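Local coordinates for protein regulator of nonsense transcripts 2 (Homo sapiens, PDB 4CEK) that acts in nonsense-mediated mRNA decay, where this second MIF4G domain of UPF2 probably serves as a helical scaffold, at residues 152-155 with 156-160. Sequence-based numbering, arbitrary orientation.
Sequences KKLV and RALFI
Arg156 runs back alongside Lys152, one helical turn earlier. Its CB starts 3.5 Å from Lys152 O. CG sits beside its own backbone N and anti to its own carbonyl carbon (chi1 -68°), which brings the chain past the Lys152 carbonyl; Arg156 CG lies 3.1 Å from Lys152 O. Arg156 CD follows at 3.5 Å from Lys152 O. From CG to NE the chain is extended; Arg156 NE is 3.6 Å from Lys152 O, which lies oblique to the guanidinium. At the tip, NH2 meets the aliphatic CD of Lys152 at 3.6 Å. The two cationic ends remain near each other, so some repulsion is likely. This is i to i+4 packing near the C-terminal end of helix 148-159, in the all-helical MIF4G domain. Helix 89-99 packs on Arg156 through Thr94 and Leu97. A serine here would probably leave Lys152 CD without its neighbour and open a gap beside Thr94 and Leu97. On the buried side, Leu154 CD1 touches Leu158 CG at 3.7 Å. The Leu158 N to Leu154 O hydrogen bond (2.8 Å) is nearly straight, 170° at the hydrogen. Leu158 then rests on Tyr172 and Val176 of helix 169-179.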
loop_
_atom_site.group_PDB
_atom_site.type_symbol
_atom_site.label_atom_id
_atom_site.label_comp_id
_atom_site.label_asym_id
_atom_site.label_seq_id
_atom_site.Cartn_x
_atom_site.Cartn_y
_atom_site.Cartn_z
ATOM N N LYS A 152 -16.256 -6.815 0.326
ATOM C CA LYS A 152 -15.954 -6.213 1.610
ATOM C C LYS A 152 -15.029 -7.116 2.403
ATOM O O LYS A 152 -14.165 -6.646 3.137
ATOM C CB LYS A 152 -17.219 -5.979 2.447
ATOM C CG LYS A 152 -17.889 -4.632 2.259
ATOM C CD LYS A 152 -19.001 -4.426 3.304
ATOM C CE LYS A 152 -20.296 -5.180 2.955
ATOM N NZ LYS A 152 -20.949 -5.807 4.142
ATOM N N LYS A 153 -15.261 -8.412 2.315
ATOM C CA LYS A 153 -14.384 -9.365 2.970
ATOM C C LYS A 153 -12.997 -9.346 2.333
ATOM O O LYS A 153 -12.021 -9.446 3.045
ATOM C CB LYS A 153 -14.984 -10.771 2.941
ATOM C CG LYS A 153 -15.749 -11.136 4.209
ATOM C CD LYS A 153 -16.682 -12.342 4.032
ATOM C CE LYS A 153 -16.420 -13.450 5.066
ATOM N NZ LYS A 153 -16.688 -13.108 6.505
ATOM N N LEU A 154 -12.906 -9.231 1.014
ATOM C CA LEU A 154 -11.608 -9.177 0.345
ATOM C C LEU A 154 -10.818 -7.974 0.868
ATOM O O LEU A 154 -9.744 -8.130 1.418
ATOM C CB LEU A 154 -11.755 -9.044 -1.169
ATOM C CG LEU A 154 -10.441 -8.904 -1.945
ATOM C CD1 LEU A 154 -9.413 -9.953 -1.524
ATOM C CD2 LEU A 154 -10.640 -8.860 -3.458
ATOM N N VAL A 155 -11.399 -6.783 0.735
ATOM C CA VAL A 155 -10.798 -5.529 1.194
ATOM C C VAL A 155 -10.254 -5.684 2.613
ATOM O O VAL A 155 -9.118 -5.313 2.900
ATOM C CB VAL A 155 -11.818 -4.378 1.122
ATOM C CG1 VAL A 155 -11.372 -3.221 1.992
ATOM C CG2 VAL A 155 -12.035 -3.917 -0.305
ATOM N N ARG A 156 -11.034 -6.296 3.481
ATOM C CA ARG A 156 -10.643 -6.409 4.868
ATOM C C ARG A 156 -9.518 -7.416 5.076
ATOM O O ARG A 156 -8.657 -7.231 5.943
ATOM C CB ARG A 156 -11.855 -6.760 5.732
ATOM C CG ARG A 156 -12.878 -5.638 5.808
ATOM C CD ARG A 156 -14.143 -6.079 6.541
ATOM N NE ARG A 156 -15.276 -5.212 6.236
ATOM C CZ ARG A 156 -16.439 -5.195 6.899
ATOM N NH1 ARG A 156 -16.662 -5.993 7.930
ATOM N NH2 ARG A 156 -17.390 -4.360 6.526
ATOM N N ALA A 157 -9.506 -8.477 4.280
ATOM C CA ALA A 157 -8.400 -9.444 4.340
ATOM C C ALA A 157 -7.124 -8.847 3.770
ATOM O O ALA A 157 -6.050 -9.100 4.291
ATOM C CB ALA A 157 -8.740 -10.745 3.622
ATOM N N LEU A 158 -7.224 -8.070 2.702
ATOM C CA LEU A 158 -6.064 -7.341 2.186
ATOM C C LEU A 158 -5.500 -6.365 3.243
ATOM O O LEU A 158 -4.301 -6.285 3.417
ATOM C CB LEU A 158 -6.432 -6.602 0.915
ATOM C CG LEU A 158 -6.915 -7.489 -0.225
ATOM C CD1 LEU A 158 -7.123 -6.668 -1.480
ATOM C CD2 LEU A 158 -5.882 -8.579 -0.473
ATOM N N PHE A 159 -6.369 -5.688 3.999
ATOM C CA PHE A 159 -5.934 -4.632 4.917
ATOM C C PHE A 159 -5.220 -5.202 6.146
ATOM O O PHE A 159 -4.315 -4.559 6.702
ATOM C CB PHE A 159 -7.133 -3.772 5.342
ATOM C CG PHE A 159 -6.799 -2.706 6.353
ATOM C CD1 PHE A 159 -6.259 -1.486 5.947
ATOM C CD2 PHE A 159 -7.038 -2.910 7.703
ATOM C CE1 PHE A 159 -5.968 -0.489 6.869
ATOM C CE2 PHE A 159 -6.753 -1.922 8.629
ATOM C CZ PHE A 159 -6.218 -0.693 8.214
ATOM N N ILE A 160 -5.615 -6.395 6.588
ATOM C CA ILE A 160 -4.946 -6.999 7.744
ATOM C C ILE A 160 -3.755 -7.872 7.355
ATOM O O ILE A 160 -3.389 -8.724 8.141
ATOM C CB ILE A 160 -5.885 -7.800 8.702
ATOM C CG1 ILE A 160 -6.543 -8.980 7.991
ATOM C CG2 ILE A 160 -6.941 -6.895 9.325
ATOM C CD1 ILE A 160 -7.466 -9.778 8.888
#